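Long-range contacts in Lmo0488 protein (Listeria monocytogenes serovar 1/2a, PDB 5TED), which binds shikimate through this effector-binding domain of a LysR-type transcriptional regulator and thereby activates transcription of protocatechuate biosynthesis genes: residues Ile5-Ile10 with Leu57-Tyr62; Pro67-Leu72 with Tyr180-Lys185; Asp93-Gln98 with Lys166-Asn171. One frame throughout, in Å; residues are numbered along the deposited sequence.

Contact 1 (Ile5-Ile10 with Leu57-Tyr62). With SKM ((3R,4S,5R)-3,4,5-trihydroxycyclohex-1-ene-1-carboxylic acid), chain D.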
loop_
_atom_site.group_PDB
_atom_site.type_symbol
_atom_site.label_atom_id
_atom_site.label_comp_id
_atom_site.label_asym_id
_atom_site.label_seq_id
_atom_site.Cartn_x
_atom_site.Cartn_y
_atom_site.Cartn_z
ATOM N N ILE A 5 3.180 -12.443 17.740
ATOM C CA ILE A 5 1.843 -11.977 17.401
ATOM C C ILE A 5 1.812 -11.718 15.905
ATOM O O ILE A 5 2.594 -10.906 15.388
ATOM C CB ILE A 5 1.441 -10.709 18.169
ATOM C CG1 ILE A 5 1.385 -10.993 19.667
ATOM C CG2 ILE A 5 0.092 -10.178 17.623
ATOM C CD1 ILE A 5 1.280 -9.756 20.519
ATOM N N ASP A 6 0.923 -12.408 15.207
ATOM C CA ASP A 6 0.698 -12.127 13.796
ATOM C C ASP A 6 -0.474 -11.168 13.698
ATOM O O ASP A 6 -1.619 -11.538 13.982
ATOM C CB ASP A 6 0.433 -13.404 13.011
ATOM C CG ASP A 6 1.663 -14.270 12.901
ATOM O OD1 ASP A 6 2.771 -13.720 12.677
ATOM O OD2 ASP A 6 1.514 -15.488 13.045
ATOM N N LEU A 7 -0.192 -9.942 13.274
ATOM C CA LEU A 7 -1.196 -8.886 13.247
ATOM C C LEU A 7 -1.452 -8.481 11.803
ATOM O O LEU A 7 -0.537 -8.011 11.115
ATOM C CB LEU A 7 -0.709 -7.702 14.074
ATOM C CG LEU A 7 -1.643 -6.507 14.113
ATOM C CD1 LEU A 7 -2.918 -6.895 14.906
ATOM C CD2 LEU A 7 -0.865 -5.375 14.769
ATOM N N GLY A 8 -2.692 -8.626 11.356
ATOM C CA GLY A 8 -3.104 -8.194 10.023
ATOM C C GLY A 8 -3.947 -6.936 10.121
ATOM O O GLY A 8 -4.757 -6.805 11.033
ATOM N N PHE A 9 -3.757 -6.016 9.174
ATOM C CA PHE A 9 -4.480 -4.755 9.267
ATOM C C PHE A 9 -4.695 -4.108 7.903
ATOM O O PHE A 9 -3.975 -4.367 6.932
ATOM C CB PHE A 9 -3.779 -3.786 10.223
ATOM C CG PHE A 9 -2.325 -3.517 9.914
ATOM C CD1 PHE A 9 -1.965 -2.526 9.008
ATOM C CD2 PHE A 9 -1.314 -4.208 10.585
ATOM C CE1 PHE A 9 -0.625 -2.228 8.762
ATOM C CE2 PHE A 9 0.030 -3.922 10.340
ATOM C CZ PHE A 9 0.375 -2.936 9.433
ATOM N N ILE A 10 -5.718 -3.248 7.856
ATOM C CA ILE A 10 -6.031 -2.507 6.642
ATOM C C ILE A 10 -4.971 -1.435 6.429
ATOM O O ILE A 10 -4.399 -0.892 7.385
ATOM C CB ILE A 10 -7.441 -1.898 6.717
ATOM C CG1 ILE A 10 -7.565 -0.995 7.947
ATOM C CG2 ILE A 10 -8.501 -2.977 6.779
ATOM C CD1 ILE A 10 -8.968 -0.334 8.093
ATOM N N LEU A 57 -4.667 -11.561 15.432
ATOM C CA LEU A 57 -5.544 -10.413 15.628
ATOM C C LEU A 57 -5.574 -9.622 14.332
ATOM O O LEU A 57 -4.610 -9.644 13.564
ATOM C CB LEU A 57 -5.054 -9.483 16.748
ATOM C CG LEU A 57 -4.834 -10.057 18.154
ATOM C CD1 LEU A 57 -4.092 -9.076 19.055
ATOM C CD2 LEU A 57 -6.164 -10.457 18.771
ATOM N N ALA A 58 -6.658 -8.878 14.116
ATOM C CA ALA A 58 -6.735 -8.032 12.938
ATOM C C ALA A 58 -7.301 -6.673 13.320
ATOM O O ALA A 58 -8.007 -6.529 14.318
ATOM C CB ALA A 58 -7.587 -8.665 11.836
ATOM N N ILE A 59 -6.949 -5.672 12.525
ATOM C CA ILE A 59 -7.514 -4.337 12.620
ATOM C C ILE A 59 -8.162 -4.035 11.276
ATOM O O ILE A 59 -7.458 -3.951 10.254
ATOM C CB ILE A 59 -6.442 -3.286 12.957
ATOM C CG1 ILE A 59 -5.768 -3.625 14.305
ATOM C CG2 ILE A 59 -7.075 -1.881 12.943
ATOM C CD1 ILE A 59 -4.560 -2.725 14.659
ATOM N N CYS A 60 -9.485 -3.874 11.265
ATOM C CA CYS A 60 -10.180 -3.785 9.980
ATOM C C CYS A 60 -11.579 -3.192 10.172
ATOM O O CYS A 60 -11.951 -2.751 11.266
ATOM C CB CYS A 60 -10.243 -5.165 9.305
ATOM S SG CYS A 60 -11.252 -6.353 10.205
ATOM N N SER A 61 -12.351 -3.170 9.081
ATOM C CA SER A 61 -13.725 -2.686 9.099
ATOM C C SER A 61 -14.651 -3.746 9.681
ATOM O O SER A 61 -14.388 -4.952 9.600
ATOM C CB SER A 61 -14.211 -2.332 7.686
ATOM O OG SER A 61 -13.446 -1.268 7.121
ATOM N N TYR A 62 -15.749 -3.287 10.265
ATOM C CA TYR A 62 -16.804 -4.201 10.679
ATOM C C TYR A 62 -17.418 -4.880 9.460
ATOM O O TYR A 62 -17.581 -4.263 8.404
ATOM C CB TYR A 62 -17.874 -3.438 11.457
ATOM C CG TYR A 62 -19.033 -4.296 11.922
ATOM C CD1 TYR A 62 -18.887 -5.170 12.993
ATOM C CD2 TYR A 62 -20.274 -4.225 11.303
ATOM C CE1 TYR A 62 -19.942 -5.959 13.430
ATOM C CE2 TYR A 62 -21.342 -5.010 11.741
ATOM C CZ TYR A 62 -21.163 -5.873 12.802
ATOM O OH TYR A 62 -22.199 -6.659 13.239
HETATM O O12 SKM D . -7.182 0.976 2.756
HETATM C C8 SKM D . -8.301 0.992 1.874
HETATM C C6 SKM D . -8.632 -0.273 1.455
HETATM O O7 SKM D . -9.759 -0.253 0.580
HETATM C C5 SKM D . -9.049 -1.289 2.689
HETATM C C4 SKM D . -10.058 -0.715 3.586
HETATM C C1 SKM D . -10.892 -1.596 4.529
HETATM O O2 SKM D . -10.988 -2.832 4.282
HETATM O O3 SKM D . -11.488 -1.080 5.523
HETATM C C10 SKM D . -10.240 0.877 3.628
HETATM C C9 SKM D . -9.608 1.716 2.657
HETATM O O11 SKM D . -9.158 2.847 3.291
#
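Strands 5-10 and 57-60 run parallel, their axes 10° apart, pairing L7, G8 and F9 with L57, A58 and I59. The firm backbone bonds are G8 N to L57 O, I59 N to G8 O and I10 N to I59 O, the last at 3.0 Å and nearly along the C=O axis. On one face of the sheet, L7 holds CG anti to its backbone N (chi1 179°), swinging CD1 to 3.8 Å from L57 CB. F9 and I59 meet CB to CB at 3.8 Å, but F9 CG takes the crowded position between backbone N and carbonyl carbon (chi1 54°), carrying the ring off; F9 also packs on A140 of the second subunit. A58 CB lies on the opposite face against I46 of helix 43-51. Helix 17-26, strand 35-41 and helix 43-51 connect the two strands, and 35-41 pairs with the other edge of 4-10, the alpha/beta layering of a periplasmic-binding-protein-like LysR effector domain. At the C-terminal ends, in the shikimate pocket, I10 CG2 touches C60 CB and lies 3.5 Å from SKM O2. S61 OG donates a 2.5 Å hydrogen bond to SKM O3 and also bonds R177, whose charge would favour an ionised carboxylate.

Contact 2 (Pro67-Leu72 with Tyr180-Lys185)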
loop_
_atom_site.group_PDB
_atom_site.type_symbol
_atom_site.label_atom_id
_atom_site.label_comp_id
_atom_site.label_asym_id
_atom_site.label_seq_id
_atom_site.Cartn_x
_atom_site.Cartn_y
_atom_site.Cartn_z
ATOM N N PRO A 67 -20.656 -14.000 12.672
ATOM C CA PRO A 67 -20.849 -14.293 14.100
ATOM C C PRO A 67 -19.643 -14.940 14.765
ATOM O O PRO A 67 -19.554 -14.928 15.999
ATOM C CB PRO A 67 -22.058 -15.234 14.096
ATOM C CG PRO A 67 -21.985 -15.909 12.760
ATOM C CD PRO A 67 -21.487 -14.857 11.809
ATOM N N ASP A 68 -18.725 -15.523 13.991
ATOM C CA ASP A 68 -17.523 -16.124 14.553
ATOM C C ASP A 68 -16.453 -15.104 14.904
ATOM O O ASP A 68 -15.469 -15.464 15.565
ATOM C CB ASP A 68 -16.956 -17.150 13.573
ATOM C CG ASP A 68 -17.921 -18.299 13.307
ATOM O OD1 ASP A 68 -18.723 -18.629 14.213
ATOM O OD2 ASP A 68 -17.876 -18.859 12.195
ATOM N N ILE A 69 -16.607 -13.852 14.480
ATOM C CA ILE A 69 -15.589 -12.829 14.683
ATOM C C ILE A 69 -16.114 -11.812 15.678
ATOM O O ILE A 69 -17.254 -11.348 15.558
ATOM C CB ILE A 69 -15.191 -12.159 13.361
ATOM C CG1 ILE A 69 -14.560 -13.199 12.432
ATOM C CG2 ILE A 69 -14.193 -11.051 13.618
ATOM C CD1 ILE A 69 -14.214 -12.680 11.096
ATOM N N GLU A 70 -15.293 -11.483 16.666
ATOM C CA GLU A 70 -15.603 -10.426 17.614
ATOM C C GLU A 70 -14.972 -9.131 17.129
ATOM O O GLU A 70 -13.759 -9.074 16.932
ATOM C CB GLU A 70 -15.072 -10.780 18.996
ATOM C CG GLU A 70 -15.178 -9.643 19.972
ATOM C CD GLU A 70 -14.410 -9.899 21.229
ATOM O OE1 GLU A 70 -13.166 -9.827 21.209
ATOM O OE2 GLU A 70 -15.058 -10.182 22.245
ATOM N N PHE A 71 -15.785 -8.092 16.950
ATOM C CA PHE A 71 -15.308 -6.771 16.559
ATOM C C PHE A 71 -15.470 -5.828 17.748
ATOM O O PHE A 71 -16.571 -5.712 18.290
ATOM C CB PHE A 71 -16.092 -6.224 15.364
ATOM C CG PHE A 71 -15.966 -7.042 14.099
ATOM C CD1 PHE A 71 -16.864 -8.073 13.833
ATOM C CD2 PHE A 71 -14.978 -6.764 13.165
ATOM C CE1 PHE A 71 -16.777 -8.825 12.656
ATOM C CE2 PHE A 71 -14.886 -7.505 11.975
ATOM C CZ PHE A 71 -15.790 -8.542 11.730
ATOM N N LEU A 72 -14.377 -5.198 18.180
ATOM C CA LEU A 72 -14.422 -4.210 19.253
ATOM C C LEU A 72 -13.847 -2.889 18.758
ATOM O O LEU A 72 -12.779 -2.877 18.124
ATOM C CB LEU A 72 -13.655 -4.683 20.512
ATOM C CG LEU A 72 -14.277 -5.908 21.207
ATOM C CD1 LEU A 72 -13.403 -6.393 22.311
ATOM C CD2 LEU A 72 -15.632 -5.555 21.770
ATOM N N TYR A 180 -12.053 -1.496 13.809
ATOM C CA TYR A 180 -12.234 -2.450 14.894
ATOM C C TYR A 180 -11.027 -3.357 15.041
ATOM O O TYR A 180 -10.328 -3.652 14.071
ATOM C CB TYR A 180 -13.476 -3.316 14.655
ATOM C CG TYR A 180 -14.730 -2.501 14.634
ATOM C CD1 TYR A 180 -15.098 -1.789 13.493
ATOM C CD2 TYR A 180 -15.543 -2.416 15.755
ATOM C CE1 TYR A 180 -16.249 -1.018 13.462
ATOM C CE2 TYR A 180 -16.700 -1.635 15.737
ATOM C CZ TYR A 180 -17.041 -0.947 14.588
ATOM O OH TYR A 180 -18.188 -0.187 14.565
ATOM N N LEU A 181 -10.774 -3.769 16.279
ATOM C CA LEU A 181 -9.861 -4.859 16.561
ATOM C C LEU A 181 -10.678 -6.143 16.482
ATOM O O LEU A 181 -11.670 -6.300 17.205
ATOM C CB LEU A 181 -9.204 -4.688 17.936
ATOM C CG LEU A 181 -8.026 -5.599 18.307
ATOM C CD1 LEU A 181 -8.407 -7.059 18.277
ATOM C CD2 LEU A 181 -6.866 -5.354 17.386
ATOM N N ALA A 182 -10.310 -7.023 15.561
ATOM C CA ALA A 182 -11.088 -8.224 15.291
ATOM C C ALA A 182 -10.305 -9.462 15.713
ATOM O O ALA A 182 -9.082 -9.524 15.535
ATOM C CB ALA A 182 -11.471 -8.295 13.805
ATOM N N SER A 183 -11.019 -10.438 16.291
ATOM C CA SER A 183 -10.435 -11.698 16.732
ATOM C C SER A 183 -11.495 -12.793 16.651
ATOM O O SER A 183 -12.696 -12.512 16.568
ATOM C CB SER A 183 -9.889 -11.602 18.160
ATOM O OG SER A 183 -10.917 -11.283 19.085
ATOM N N LEU A 184 -11.037 -14.049 16.670
ATOM C CA LEU A 184 -11.964 -15.179 16.644
ATOM C C LEU A 184 -12.653 -15.313 17.989
ATOM O O LEU A 184 -11.996 -15.415 19.027
ATOM C CB LEU A 184 -11.239 -16.485 16.322
ATOM C CG LEU A 184 -10.864 -16.793 14.884
ATOM C CD1 LEU A 184 -10.280 -18.225 14.805
ATOM C CD2 LEU A 184 -12.085 -16.623 13.975
ATOM N N LYS A 185 -13.980 -15.365 17.966
ATOM C CA LYS A 185 -14.743 -15.445 19.199
ATOM C C LYS A 185 -14.527 -16.787 19.899
ATOM O O LYS A 185 -14.442 -17.838 19.258
ATOM C CB LYS A 185 -16.227 -15.239 18.884
ATOM C CG LYS A 185 -17.028 -14.579 19.984
ATOM C CD LYS A 185 -18.415 -14.172 19.488
ATOM C CE LYS A 185 -18.331 -12.959 18.553
ATOM N NZ LYS A 185 -19.651 -12.301 18.316
HETATM O O HOH W 1 -11.675 -8.377 19.202
HETATM O O HOH W 2 -12.481 -12.945 20.892
#
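The side chain of E70 is held over the strand pair by a salt bridge from OE1 to K197 NZ, on helix 191-208; the same NZ is hydrogen-bonded to S183 OG. E70 has CG anti to its backbone N (chi1 171°) and an extended chain, so OE1 hangs beside S183 OG without bonding to it directly. Two waters link them instead: one lies 2.9 Å from E70 OE1 and also reaches S183 OG and L181 O, while the other binds S183 OG and L184 O, and OE1 weakly. Beneath this network, E70 with S183 and L72 with L181 form antiparallel hydrogen-bonded pairs. E70 N meets S183 O at 2.8 Å, nearly along the C=O axis, and L181 N meets L72 O in the carbonyl plane. K185 N to D68 O, 2.8 Å and almost straight (173°), closes the end of the pairing, its donor above the carbonyl plane. Strand 180-184 also pairs with strand 57-60, so the contact sets 69-72 onto the central sheet of the effector-binding domain. Toward helix 43-51, A182 CB faces the pair formed by I69 CG2 and F71 CD2, 3.9 Å from each. I69 CG2 rests over one face of the F71 ring, offset toward the rim. The F71 and Y180 side chains cross at about a right angle, Y180 CB coming to the F71 ring edge and F71 CB lying 3.9 Å from Y180 CD2. At the far end K185 bends at chi3 (-73°), laying CE 3.4 Å from P67 O.

Contact 3 (Asp93-Gln98 with Lys166-Asn171); sequences DSIDLQ and KVLSIN
S94 places OG in the crowded position between its backbone N and carbonyl carbon (chi1 71°), while N171 turns CG anti to its carbonyl carbon (chi1 -62°); together these torsions bring the amide to the hydroxyl. N171 ND2 donates to S94 OG at 2.9 Å, with the oxygen close to the amide plane. S169 has the same first torsion as S94, and its OG comes to 3.2 Å from S94 CB on the same face of the sheet. Across from N171, the D96 carboxylate stands at 80° to the amide plane, its OD1 beside N171 CB, and a water bound to ND2 makes a weak bond to that oxygen. At the other end K166 bends at chi2 and chi4 to bring NZ 3.2 Å from D93 OD1. This salt bridge uses the anti lone pair of the carboxylate, and NZ is also bonded to the carbonyls of A90 and Y92.

The backbones pair in parallel, S94 with S169 and I95 with I170. I95 N reaches S169 O nearly along the C=O axis, N171 N reaches I95 O at 2.8 Å in the carbonyl plane, and S169 N to D93 O is weak. A water bonded to both D93 O and V167 O adds a link. I95 and L168 cross obliquely, touching CD1 to CD1 at 4.0 Å, and I95 and L97 also pack on V81 of strand 69-84. Strand 94-95 is thus attached beside 165-170 in the half of the effector-binding domain away from contacts 1 and 2. With one carboxylate and two carbonyl oxygens as partners, the K166 ammonium is probably restrained in position, and its surroundings would favour the protonated form; at the opposite end the link is an uncharged amide-hydroxyl bond, with the D96 carboxylate joined to that amide through water.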
loop_
_atom_site.group_PDB
_atom_site.type_symbol
_atom_site.label_atom_id
_atom_site.label_comp_id
_atom_site.label_asym_id
_atom_site.label_seq_id
_atom_site.Cartn_x
_atom_site.Cartn_y
_atom_site.Cartn_z
ATOM N N ASP A 93 -14.258 24.744 0.323
ATOM C CA ASP A 93 -13.556 24.109 1.425
ATOM C C ASP A 93 -14.350 22.962 2.014
ATOM O O ASP A 93 -13.756 22.068 2.618
ATOM C CB ASP A 93 -13.242 25.118 2.540
ATOM C CG ASP A 93 -12.290 26.218 2.097
ATOM O OD1 ASP A 93 -11.330 25.941 1.346
ATOM O OD2 ASP A 93 -12.507 27.380 2.508
ATOM N N SER A 94 -15.668 22.961 1.838
ATOM C CA SER A 94 -16.535 21.878 2.277
ATOM C C SER A 94 -17.686 21.766 1.291
ATOM O O SER A 94 -18.090 22.760 0.681
ATOM C CB SER A 94 -17.073 22.135 3.692
ATOM O OG SER A 94 -18.031 23.184 3.665
ATOM N N ILE A 95 -18.245 20.564 1.172
ATOM C CA ILE A 95 -19.296 20.276 0.200
ATOM C C ILE A 95 -20.239 19.248 0.803
ATOM O O ILE A 95 -19.933 18.608 1.803
ATOM C CB ILE A 95 -18.739 19.746 -1.146
ATOM C CG1 ILE A 95 -18.011 18.405 -0.948
ATOM C CG2 ILE A 95 -17.815 20.768 -1.796
ATOM C CD1 ILE A 95 -17.669 17.690 -2.278
ATOM N N ASP A 96 -21.405 19.116 0.190
ATOM C CA ASP A 96 -22.310 18.002 0.407
ATOM C C ASP A 96 -21.943 16.911 -0.580
ATOM O O ASP A 96 -21.432 17.195 -1.667
ATOM C CB ASP A 96 -23.760 18.428 0.191
ATOM C CG ASP A 96 -24.220 19.473 1.198
ATOM O OD1 ASP A 96 -23.618 19.565 2.292
ATOM O OD2 ASP A 96 -25.171 20.218 0.876
ATOM N N LEU A 97 -22.156 15.652 -0.186
ATOM C CA LEU A 97 -21.778 14.570 -1.092
ATOM C C LEU A 97 -22.496 14.707 -2.430
ATOM O O LEU A 97 -21.916 14.424 -3.488
ATOM C CB LEU A 97 -22.055 13.204 -0.459
ATOM C CG LEU A 97 -21.391 11.976 -1.087
ATOM C CD1 LEU A 97 -19.888 12.192 -1.211
ATOM C CD2 LEU A 97 -21.677 10.739 -0.232
ATOM N N GLN A 98 -23.745 15.186 -2.413
ATOM C CA GLN A 98 -24.465 15.334 -3.670
ATOM C C GLN A 98 -23.831 16.384 -4.578
ATOM O O GLN A 98 -24.149 16.421 -5.770
ATOM C CB GLN A 98 -25.941 15.692 -3.442
ATOM C CG GLN A 98 -26.177 17.011 -2.733
ATOM C CD GLN A 98 -27.654 17.328 -2.550
ATOM O OE1 GLN A 98 -28.524 16.470 -2.747
ATOM N NE2 GLN A 98 -27.945 18.577 -2.203
ATOM N N LYS A 166 -6.903 18.944 -3.414
ATOM C CA LYS A 166 -7.630 19.695 -2.400
ATOM C C LYS A 166 -8.495 18.718 -1.625
ATOM O O LYS A 166 -9.233 17.938 -2.235
ATOM C CB LYS A 166 -8.501 20.775 -3.053
ATOM C CG LYS A 166 -9.461 21.491 -2.116
ATOM C CD LYS A 166 -8.735 22.372 -1.112
ATOM C CE LYS A 166 -9.704 23.292 -0.365
ATOM N NZ LYS A 166 -10.185 24.440 -1.198
ATOM N N VAL A 167 -8.428 18.765 -0.294
ATOM C CA VAL A 167 -9.213 17.874 0.555
ATOM C C VAL A 167 -10.438 18.640 1.037
ATOM O O VAL A 167 -10.309 19.716 1.637
ATOM C CB VAL A 167 -8.380 17.339 1.738
ATOM C CG1 VAL A 167 -9.234 16.465 2.653
ATOM C CG2 VAL A 167 -7.168 16.553 1.246
ATOM N N LEU A 168 -11.627 18.100 0.771
ATOM C CA LEU A 168 -12.891 18.764 1.089
ATOM C C LEU A 168 -13.595 18.004 2.194
ATOM O O LEU A 168 -13.823 16.794 2.073
ATOM C CB LEU A 168 -13.818 18.830 -0.129
ATOM C CG LEU A 168 -13.177 19.452 -1.363
ATOM C CD1 LEU A 168 -13.977 19.158 -2.608
ATOM C CD2 LEU A 168 -13.006 20.950 -1.138
ATOM N N SER A 169 -13.974 18.712 3.253
ATOM C CA SER A 169 -14.762 18.066 4.288
ATOM C C SER A 169 -16.195 17.897 3.794
ATOM O O SER A 169 -16.673 18.656 2.943
ATOM C CB SER A 169 -14.702 18.865 5.600
ATOM O OG SER A 169 -15.430 20.071 5.501
ATOM N N ILE A 170 -16.866 16.875 4.320
ATOM C CA ILE A 170 -18.208 16.492 3.898
ATOM C C ILE A 170 -19.200 17.012 4.934
ATOM O O ILE A 170 -19.240 16.533 6.074
ATOM C CB ILE A 170 -18.335 14.969 3.731
ATOM C CG1 ILE A 170 -17.398 14.449 2.628
ATOM C CG2 ILE A 170 -19.781 14.581 3.472
ATOM C CD1 ILE A 170 -17.323 12.928 2.541
ATOM N N ASN A 171 -20.047 17.952 4.523
ATOM C CA ASN A 171 -21.073 18.449 5.432
ATOM C C ASN A 171 -22.196 17.428 5.580
ATOM O O ASN A 171 -22.456 16.936 6.679
ATOM C CB ASN A 171 -21.608 19.795 4.938
ATOM C CG ASN A 171 -20.528 20.865 4.894
ATOM O OD1 ASN A 171 -19.676 20.940 5.786
ATOM N ND2 ASN A 171 -20.564 21.702 3.866
HETATM O O HOH W 3 -10.961 21.964 2.711
HETATM O O HOH W 4 -21.947 22.365 2.015
#

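In the fold
Contacts 1 and 2 are neighbours, their centres about 10 Å apart. They share a sheet: strand 57-60 lies beside 177-184, with probable hydrogen bonds A58 O to A182 N (2.7 Å) and C60 O to Y180 N (2.8 Å). Contact 3 lies on the opposite side of the chain's centre, about 30 Å from contact 1 and 33 Å from contact 2 between centres; strand 69-84 connects the two regions, pairing with 177-184 and with 165-170. Contact 1 itself supplies I10 and S61 to the shikimate pocket. The Y180 side chain of contact 2 is about 9 Å from the ligand and that of I170 in contact 3 about 13 Å, so neither of these side chains touches the ligand.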